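Probable endoglucanase (Gluconacetobacter xylinus, PDB 1WZZ) hydrolyses internal beta-1,4-glucosidic linkages of cellulose and related beta-glucans, and acts on carboxymethyl-cellulose, as a secreted family 8 glycoside hydrolase. Local coordinates at residues A[109-113]-A[173-179]; A[243-249]-A[326-331]. All blocks are in the same frame, centred on the assembly; numbering follows the deposited sequence.

Interaction 1: residues A[109-113]-A[173-179]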
ATOM      1  N   LEU A 109       7.797  -1.265  -2.519  1.00 10.39           N
ATOM      2  CA  LEU A 109       7.020  -2.189  -3.322  1.00 10.56           C
ATOM      3  C   LEU A 109       6.088  -1.503  -4.346  1.00 10.15           C
ATOM      4  O   LEU A 109       5.832  -2.063  -5.410  1.00 10.45           O
ATOM      5  CB  LEU A 109       6.205  -3.120  -2.410  1.00 10.51           C
ATOM      6  CG  LEU A 109       7.009  -4.216  -1.719  1.00 10.02           C
ATOM      7  CD1 LEU A 109       6.057  -5.015  -0.815  1.00 12.50           C
ATOM      8  CD2 LEU A 109       7.604  -5.198  -2.757  1.00 12.11           C
ATOM      9  N   LEU A 110       5.585  -0.304  -4.027  1.00 10.01           N
ATOM     10  CA  LEU A 110       4.730   0.424  -4.977  1.00 10.41           C
ATOM     11  C   LEU A 110       5.575   0.948  -6.141  1.00  9.75           C
ATOM     12  O   LEU A 110       5.161   0.896  -7.300  1.00 10.62           O
ATOM     13  CB  LEU A 110       4.059   1.615  -4.300  1.00  9.65           C
ATOM     14  CG  LEU A 110       2.912   1.151  -3.394  1.00 10.25           C
ATOM     15  CD1 LEU A 110       2.595   2.243  -2.370  1.00 10.90           C
ATOM     16  CD2 LEU A 110       1.682   0.814  -4.279  1.00 13.54           C
ATOM     17  N   ILE A 111       6.762   1.453  -5.826  1.00 10.98           N
ATOM     18  CA  ILE A 111       7.635   1.946  -6.882  1.00 10.61           C
ATOM     19  C   ILE A 111       8.048   0.791  -7.792  1.00 10.44           C
ATOM     20  O   ILE A 111       8.022   0.928  -9.019  1.00  9.53           O
ATOM     21  CB  ILE A 111       8.868   2.651  -6.266  1.00  9.34           C
ATOM     22  CG1 ILE A 111       8.405   3.953  -5.617  1.00  9.29           C
ATOM     23  CG2 ILE A 111       9.911   2.929  -7.349  1.00 11.02           C
ATOM     24  CD1 ILE A 111       9.498   4.651  -4.766  1.00 10.86           C
ATOM     25  N   ALA A 112       8.439  -0.342  -7.198  1.00 10.80           N
ATOM     26  CA  ALA A 112       8.815  -1.511  -8.012  1.00 10.47           C
ATOM     27  C   ALA A 112       7.623  -1.998  -8.841  1.00 10.53           C
ATOM     28  O   ALA A 112       7.786  -2.390  -9.994  1.00 12.85           O
ATOM     29  CB  ALA A 112       9.320  -2.652  -7.128  1.00  9.57           C
ATOM     30  N   LEU A 113       6.435  -2.028  -8.238  1.00  9.33           N
ATOM     31  CA  LEU A 113       5.243  -2.447  -8.971  1.00 10.89           C
ATOM     32  C   LEU A 113       5.071  -1.551 -10.192  1.00 10.60           C
ATOM     33  O   LEU A 113       4.894  -2.041 -11.319  1.00 11.03           O
ATOM     34  CB  LEU A 113       4.001  -2.324  -8.088  1.00 11.36           C
ATOM     35  CG  LEU A 113       2.680  -2.648  -8.812  1.00 12.38           C
ATOM     36  CD1 LEU A 113       2.645  -4.099  -9.324  1.00 13.05           C
ATOM     37  CD2 LEU A 113       1.578  -2.413  -7.824  1.00 13.35           C
ATOM     38  N   VAL A 173       1.886  -5.300  -0.387  1.00 12.81           N
ATOM     39  CA  VAL A 173       1.307  -4.788  -1.638  1.00 12.73           C
ATOM     40  C   VAL A 173       1.220  -6.030  -2.553  1.00 15.85           C
ATOM     41  O   VAL A 173       2.115  -6.311  -3.361  1.00 14.66           O
ATOM     42  CB  VAL A 173       2.227  -3.673  -2.197  1.00 13.38           C
ATOM     43  CG1 VAL A 173       1.650  -3.111  -3.517  1.00 13.70           C
ATOM     44  CG2 VAL A 173       2.378  -2.559  -1.151  1.00 13.53           C
HETATM   45  N   MSE A 174       0.152  -6.818  -2.367  1.00 16.00           N
HETATM   46  CA  MSE A 174      -0.062  -8.087  -3.085  1.00 19.53           C
HETATM   47  C   MSE A 174       0.306  -8.216  -4.553  1.00 16.05           C
HETATM   48  O   MSE A 174       1.038  -9.141  -4.931  1.00 13.90           O
HETATM   49  CB  MSE A 174      -1.509  -8.532  -2.924  1.00 32.12           C
HETATM   50  CG  MSE A 174      -1.805  -9.097  -1.584  1.00 45.82           C
HETATM   51 SE   MSE A 174      -0.574 -10.505  -1.318  1.00 72.78          SE
HETATM   52  CE  MSE A 174       0.575  -9.657  -0.027  1.00 63.43           C
ATOM     53  N   PRO A 175      -0.261  -7.363  -5.415  1.00 13.98           N
ATOM     54  CA  PRO A 175       0.077  -7.437  -6.833  1.00 13.67           C
ATOM     55  C   PRO A 175       1.581  -7.261  -7.050  1.00 12.65           C
ATOM     56  O   PRO A 175       2.129  -7.791  -8.008  1.00 12.69           O
ATOM     57  CB  PRO A 175      -0.702  -6.278  -7.457  1.00 16.23           C
ATOM     58  CG  PRO A 175      -0.996  -5.364  -6.315  1.00 21.05           C
ATOM     59  CD  PRO A 175      -1.302  -6.339  -5.190  1.00 18.99           C
ATOM     60  N   SER A 176       2.224  -6.473  -6.190  1.00 11.20           N
ATOM     61  CA  SER A 176       3.669  -6.283  -6.341  1.00 10.96           C
ATOM     62  C   SER A 176       4.436  -7.548  -5.960  1.00 12.09           C
ATOM     63  O   SER A 176       5.472  -7.869  -6.587  1.00 12.98           O
ATOM     64  CB  SER A 176       4.151  -5.098  -5.490  1.00 11.67           C
ATOM     65  OG  SER A 176       5.468  -4.700  -5.903  1.00 13.05           O
ATOM     66  N   LEU A 177       3.976  -8.278  -4.942  1.00 12.98           N
ATOM     67  CA  LEU A 177       4.667  -9.533  -4.572  1.00 14.64           C
ATOM     68  C   LEU A 177       4.529 -10.545  -5.716  1.00 14.62           C
ATOM     69  O   LEU A 177       5.463 -11.308  -6.013  1.00 14.24           O
ATOM     70  CB  LEU A 177       4.086 -10.119  -3.280  1.00 15.39           C
ATOM     71  CG  LEU A 177       4.168  -9.215  -2.051  1.00 20.48           C
ATOM     72  CD1 LEU A 177       3.573  -9.962  -0.840  1.00 24.39           C
ATOM     73  CD2 LEU A 177       5.598  -8.813  -1.797  1.00 23.38           C
ATOM     74  N   LEU A 178       3.369 -10.555  -6.379  1.00 13.08           N
ATOM     75  CA  LEU A 178       3.171 -11.471  -7.487  1.00 14.63           C
ATOM     76  C   LEU A 178       4.104 -11.073  -8.637  1.00 14.02           C
ATOM     77  O   LEU A 178       4.742 -11.933  -9.249  1.00 15.36           O
ATOM     78  CB  LEU A 178       1.711 -11.447  -7.961  1.00 17.83           C
ATOM     79  CG  LEU A 178       0.648 -12.132  -7.083  1.00 23.83           C
ATOM     80  CD1 LEU A 178      -0.750 -11.846  -7.683  1.00 25.91           C
ATOM     81  CD2 LEU A 178       0.890 -13.639  -7.004  1.00 29.17           C
ATOM     82  N   GLN A 179       4.185  -9.779  -8.925  1.00 12.54           N
ATOM     83  CA  GLN A 179       5.066  -9.320  -9.986  1.00 12.50           C
ATOM     84  C   GLN A 179       6.526  -9.642  -9.670  1.00 13.75           C
ATOM     85  O   GLN A 179       7.307  -9.959 -10.582  1.00 14.93           O
ATOM     86  CB  GLN A 179       4.925  -7.821 -10.192  1.00 12.60           C
ATOM     87  CG  GLN A 179       5.763  -7.355 -11.366  1.00 14.05           C
ATOM     88  CD  GLN A 179       5.422  -5.983 -11.804  1.00 15.92           C
ATOM     89  OE1 GLN A 179       4.779  -5.788 -12.847  1.00 16.87           O
ATOM     90  NE2 GLN A 179       5.849  -4.999 -11.024  1.00 15.37           N
TER
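Ser176 OG donates a hydrogen bond of 2.7 Å to Leu109 O, tying the start of helix 174-184 to helix 105-122 in the (alpha/alpha)6 barrel of this family 8 enzyme. The carbonyl also serves its own helix, accepting from Leu113 N at 2.9 Å, and the two donors approach it from opposite faces of its plane. Serine suits this place because its small side chain lets the backbones come close: with OG anti to the backbone N (chi1 -165°), the hydroxyl reaches across and lies 3.5 Å from Leu113 CB. Tyr135 OH of helix 125-142 is a further hydrogen-bond partner of Ser176 OG, so this buried oxygen is well satisfied.

Leucines and a valine fill the space around these polar atoms. Leu109 CB packs against Val173 CB, while its CD1 lies 3.9 Å from Leu177 CD2, the two side chains crossing at a slant. Val173, at the N-cap position, turns CG1 to Leu110 CD2. Its side chain also lies about 4 Å from that of Asp106, the predicted nucleophile, which places this packing beside the probable catalytic site.

One turn further on, the longer, extended side chain of Gln179 carries its amide across the wider gap. Its NE2 also bonds Tyr135 OH, and OE1 has a weak bond from Arg117. Toward helix 105-122, NE2 donates to Leu113 O at 3.1 Å with an N-H...O angle of 164°, the acceptor lying close to the plane of the Gln179 amide.

Interaction 2: residues A[243-249]-A[326-331]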
ATOM      1  N   LEU A 243      -8.203  -4.594   0.078  1.00 10.92           N
ATOM      2  CA  LEU A 243      -8.009  -4.188  -1.293  1.00 10.43           C
ATOM      3  C   LEU A 243      -6.865  -4.959  -1.978  1.00 10.45           C
ATOM      4  O   LEU A 243      -7.047  -5.521  -3.047  1.00 11.85           O
ATOM      5  CB  LEU A 243      -7.704  -2.694  -1.370  1.00 10.43           C
ATOM      6  CG  LEU A 243      -7.530  -2.218  -2.821  1.00 14.07           C
ATOM      7  CD1 LEU A 243      -8.854  -2.361  -3.560  1.00 15.44           C
ATOM      8  CD2 LEU A 243      -7.059  -0.771  -2.828  1.00 16.46           C
ATOM      9  N   TYR A 244      -5.697  -4.997  -1.360  1.00  9.78           N
ATOM     10  CA  TYR A 244      -4.577  -5.664  -2.016  1.00 10.31           C
ATOM     11  C   TYR A 244      -4.816  -7.166  -2.213  1.00 12.25           C
ATOM     12  O   TYR A 244      -4.446  -7.743  -3.240  1.00 12.97           O
ATOM     13  CB  TYR A 244      -3.301  -5.443  -1.207  1.00  9.87           C
ATOM     14  CG  TYR A 244      -2.676  -4.078  -1.336  1.00  9.62           C
ATOM     15  CD1 TYR A 244      -2.176  -3.418  -0.204  1.00 10.33           C
ATOM     16  CD2 TYR A 244      -2.529  -3.456  -2.571  1.00 11.72           C
ATOM     17  CE1 TYR A 244      -1.558  -2.167  -0.300  1.00 10.70           C
ATOM     18  CE2 TYR A 244      -1.887  -2.186  -2.677  1.00 12.68           C
ATOM     19  CZ  TYR A 244      -1.416  -1.563  -1.540  1.00 12.52           C
ATOM     20  OH  TYR A 244      -0.796  -0.349  -1.632  1.00 14.17           O
ATOM     21  N   PHE A 245      -5.435  -7.815  -1.230  1.00 11.25           N
ATOM     22  CA  PHE A 245      -5.688  -9.230  -1.370  1.00 12.38           C
ATOM     23  C   PHE A 245      -6.814  -9.510  -2.374  1.00 14.34           C
ATOM     24  O   PHE A 245      -6.751 -10.501  -3.097  1.00 16.39           O
ATOM     25  CB  PHE A 245      -5.907  -9.843   0.034  1.00 14.08           C
ATOM     26  CG  PHE A 245      -4.610 -10.035   0.791  1.00 13.94           C
ATOM     27  CD1 PHE A 245      -3.962  -8.954   1.382  1.00 13.75           C
ATOM     28  CD2 PHE A 245      -3.986 -11.287   0.813  1.00 15.53           C
ATOM     29  CE1 PHE A 245      -2.707  -9.100   1.981  1.00 16.29           C
ATOM     30  CE2 PHE A 245      -2.722 -11.452   1.414  1.00 15.77           C
ATOM     31  CZ  PHE A 245      -2.083 -10.357   1.996  1.00 15.55           C
ATOM     32  N   TYR A 246      -7.823  -8.634  -2.457  1.00 14.03           N
ATOM     33  CA  TYR A 246      -8.871  -8.790  -3.470  1.00 13.70           C
ATOM     34  C   TYR A 246      -8.226  -8.670  -4.861  1.00 15.85           C
ATOM     35  O   TYR A 246      -8.450  -9.490  -5.747  1.00 16.20           O
ATOM     36  CB  TYR A 246      -9.948  -7.690  -3.298  1.00 15.86           C
ATOM     37  CG  TYR A 246     -10.536  -7.122  -4.597  1.00 19.16           C
ATOM     38  CD1 TYR A 246     -10.033  -5.936  -5.159  1.00 21.30           C
ATOM     39  CD2 TYR A 246     -11.584  -7.773  -5.268  1.00 20.87           C
ATOM     40  CE1 TYR A 246     -10.549  -5.412  -6.349  1.00 23.28           C
ATOM     41  CE2 TYR A 246     -12.106  -7.246  -6.481  1.00 25.52           C
ATOM     42  CZ  TYR A 246     -11.578  -6.070  -7.005  1.00 23.97           C
ATOM     43  OH  TYR A 246     -12.050  -5.548  -8.196  1.00 25.67           O
ATOM     44  N   TRP A 247      -7.391  -7.646  -5.015  1.00 14.36           N
ATOM     45  CA  TRP A 247      -6.724  -7.343  -6.274  1.00 14.35           C
ATOM     46  C   TRP A 247      -5.894  -8.506  -6.764  1.00 15.29           C
ATOM     47  O   TRP A 247      -5.891  -8.822  -7.972  1.00 15.44           O
ATOM     48  CB  TRP A 247      -5.869  -6.100  -6.010  1.00 13.98           C
ATOM     49  CG  TRP A 247      -5.118  -5.465  -7.107  1.00 13.31           C
ATOM     50  CD1 TRP A 247      -4.880  -5.928  -8.387  1.00 15.20           C
ATOM     51  CD2 TRP A 247      -4.451  -4.227  -6.996  1.00 13.05           C
ATOM     52  NE1 TRP A 247      -4.092  -5.025  -9.071  1.00 13.80           N
ATOM     53  CE2 TRP A 247      -3.811  -3.973  -8.238  1.00 14.27           C
ATOM     54  CE3 TRP A 247      -4.322  -3.294  -5.957  1.00 13.83           C
ATOM     55  CZ2 TRP A 247      -3.056  -2.827  -8.463  1.00 16.22           C
ATOM     56  CZ3 TRP A 247      -3.564  -2.148  -6.187  1.00 18.51           C
ATOM     57  CH2 TRP A 247      -2.944  -1.928  -7.431  1.00 17.24           C
ATOM     58  N   ALA A 248      -5.208  -9.156  -5.831  1.00 14.39           N
ATOM     59  CA  ALA A 248      -4.337 -10.278  -6.181  1.00 16.85           C
ATOM     60  C   ALA A 248      -5.049 -11.619  -6.263  1.00 18.33           C
ATOM     61  O   ALA A 248      -4.394 -12.656  -6.462  1.00 17.59           O
ATOM     62  CB  ALA A 248      -3.178 -10.364  -5.172  1.00 18.37           C
ATOM     63  N   HIS A 249      -6.376 -11.608  -6.102  1.00 17.80           N
ATOM     64  CA  HIS A 249      -7.187 -12.839  -6.137  1.00 20.11           C
ATOM     65  C   HIS A 249      -6.751 -13.770  -5.007  1.00 20.95           C
ATOM     66  O   HIS A 249      -6.715 -14.999  -5.164  1.00 21.50           O
ATOM     67  CB  HIS A 249      -7.027 -13.574  -7.477  1.00 22.01           C
ATOM     68  CG  HIS A 249      -7.492 -12.793  -8.665  1.00 27.08           C
ATOM     69  ND1 HIS A 249      -8.822 -12.524  -8.909  1.00 30.59           N
ATOM     70  CD2 HIS A 249      -6.801 -12.214  -9.675  1.00 30.20           C
ATOM     71  CE1 HIS A 249      -8.930 -11.811 -10.016  1.00 30.60           C
ATOM     72  NE2 HIS A 249      -7.719 -11.609 -10.501  1.00 32.26           N
ATOM     73  N   ILE A 326      -7.437   1.246 -10.046  1.00 13.59           N
ATOM     74  CA  ILE A 326      -6.402   0.392 -10.662  1.00 14.00           C
ATOM     75  C   ILE A 326      -6.715  -1.072 -10.367  1.00 13.93           C
ATOM     76  O   ILE A 326      -6.659  -1.927 -11.258  1.00 14.91           O
ATOM     77  CB  ILE A 326      -4.995   0.694 -10.105  1.00 14.88           C
ATOM     78  CG1 ILE A 326      -4.672   2.186 -10.198  1.00 20.21           C
ATOM     79  CG2 ILE A 326      -3.934  -0.183 -10.859  1.00 15.60           C
ATOM     80  CD1 ILE A 326      -4.763   2.736 -11.567  1.00 16.95           C
ATOM     81  N   ALA A 327      -7.040  -1.371  -9.106  1.00 12.71           N
ATOM     82  CA  ALA A 327      -7.342  -2.732  -8.705  1.00 12.71           C
ATOM     83  C   ALA A 327      -8.491  -3.283  -9.503  1.00 13.93           C
ATOM     84  O   ALA A 327      -8.444  -4.409  -9.966  1.00 16.19           O
ATOM     85  CB  ALA A 327      -7.689  -2.788  -7.200  1.00 12.32           C
ATOM     86  N   ARG A 328      -9.540  -2.480  -9.645  1.00 15.40           N
ATOM     87  CA  ARG A 328     -10.703  -2.926 -10.390  1.00 16.80           C
ATOM     88  C   ARG A 328     -10.350  -3.173 -11.844  1.00 17.88           C
ATOM     89  O   ARG A 328     -10.748  -4.189 -12.410  1.00 20.68           O
ATOM     90  CB  ARG A 328     -11.830  -1.892 -10.278  1.00 17.02           C
ATOM     91  CG  ARG A 328     -13.124  -2.312 -10.957  1.00 21.59           C
ATOM     92  CD  ARG A 328     -14.171  -1.195 -10.877  1.00 21.81           C
ATOM     93  NE  ARG A 328     -13.721   0.007 -11.591  1.00 26.45           N
ATOM     94  CZ  ARG A 328     -14.495   1.056 -11.859  1.00 26.97           C
ATOM     95  NH1 ARG A 328     -13.997   2.108 -12.502  1.00 24.69           N
ATOM     96  NH2 ARG A 328     -15.773   1.044 -11.496  1.00 25.99           N
ATOM     97  N   ALA A 329      -9.583  -2.267 -12.445  1.00 16.95           N
ATOM     98  CA  ALA A 329      -9.210  -2.411 -13.857  1.00 18.43           C
ATOM     99  C   ALA A 329      -8.394  -3.681 -14.075  1.00 20.53           C
ATOM    100  O   ALA A 329      -8.557  -4.372 -15.088  1.00 22.77           O
ATOM    101  CB  ALA A 329      -8.426  -1.207 -14.316  1.00 19.13           C
ATOM    102  N   GLU A 330      -7.521  -4.006 -13.130  1.00 20.49           N
ATOM    103  CA  GLU A 330      -6.700  -5.210 -13.267  1.00 21.64           C
ATOM    104  C   GLU A 330      -7.343  -6.517 -12.810  1.00 26.94           C
ATOM    105  O   GLU A 330      -7.219  -7.540 -13.490  1.00 27.52           O
ATOM    106  CB  GLU A 330      -5.385  -5.051 -12.498  1.00 18.90           C
ATOM    107  CG  GLU A 330      -4.439  -3.970 -13.032  1.00 15.77           C
ATOM    108  CD  GLU A 330      -3.052  -4.057 -12.425  1.00 19.62           C
ATOM    109  OE1 GLU A 330      -2.187  -3.209 -12.750  1.00 22.71           O
ATOM    110  OE2 GLU A 330      -2.813  -4.994 -11.643  1.00 21.06           O
ATOM    111  N   GLU A 331      -8.004  -6.488 -11.652  1.00 28.51           N
ATOM    112  CA  GLU A 331      -8.609  -7.691 -11.084  1.00 31.97           C
ATOM    113  C   GLU A 331      -9.683  -8.320 -11.946  1.00 34.85           C
ATOM    114  O   GLU A 331      -9.825  -9.555 -11.993  1.00 33.50           O
ATOM    115  CB  GLU A 331      -9.192  -7.387  -9.693  1.00 31.43           C
ATOM    116  CG  GLU A 331      -9.703  -8.599  -8.873  1.00 35.10           C
ATOM    117  CD  GLU A 331     -11.052  -9.158  -9.352  1.00 36.91           C
ATOM    118  OE1 GLU A 331     -11.828  -8.408  -9.983  1.00 37.50           O
ATOM    119  OE2 GLU A 331     -11.353 -10.346  -9.068  1.00 38.57           O
TER
HETATM  120  O   HOH W   1     -10.503 -11.195  -5.786  1.00 26.76           O
HETATM  121  O   HOH W   2     -14.459  -6.633  -9.051  1.00 42.59           O
HETATM  122  O   HOH W   3      -6.813 -10.437 -12.804  1.00 36.56           O
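With CG anti to the backbone N on both residues, Trp247 (chi1 -176°) swings its indole across Ala327 while Glu331, then bent at chi2, lays its chain over the Tyr246 ring. Ala327 CA sits 3.7 Å from the centroid of the indole five-membered ring, a CH-pi contact nearly on the ring normal, and its CB is 3.5 Å from Trp247 CD2. Alanine's single methyl suits the spot, since the indole can lie close against the backbone CA as well as CB. At the indole edge, NE1 donates to Glu330 OE2 at 2.9 Å; the acceptor lies in the ring plane, but the carboxylate is turned 75° to it and is met from above its own plane. Glu330 OE1 pairs with Arg117 in a salt bridge, which probably helps to keep the carboxylate charged.

Helices 240-247 and 315-331 belong to the (alpha/alpha)6 barrel and run nearly parallel here, 18° apart. A Schellman motif ends the first at His249. An alanine in place of Trp247, lacking the indole N-H, would probably leave Glu330 OE2 short of a partner on this side and open a gap over Ala327 and beside Ile326 CG2.

On the more open side, Glu331 CG stands 3.9 Å from the centroid of the Tyr246 ring in a second CH-pi contact. It lies over that face, toward the rim, so the aliphatic part of the glutamate packs on the ring while its carboxylate reaches water: water 2 bonds Tyr246 OH and, weakly, Glu331 OE1. Water 3 bridges the two segments, bonding His249 NE2 at 2.7 Å and donating to Glu330 O at 3.0 Å.

How the interactions relate
Interaction 1 closes before interaction 2 opens along the chain, yet their centres lie only 12 Å apart in the (alpha/alpha)6 barrel. Helices 174-184 and 240-247 join them directly: Pro175 CG rests 3.7 Å from Trp247 CE2, and the selenomethionine Met174 packs its CB against Ala248 CB and its CE against Phe245 CZ. Helix 105-122 is thereby connected through these two to helix 315-331. Arg117 adds a polar link, reaching Gln179 of 173-179 and Glu330 of 326-331. Interaction 1 lies next to the probable catalytic residues Asp106 and Glu49; interaction 2 is farther out, Trp247 being about 11 Å from Asp106 between side chains.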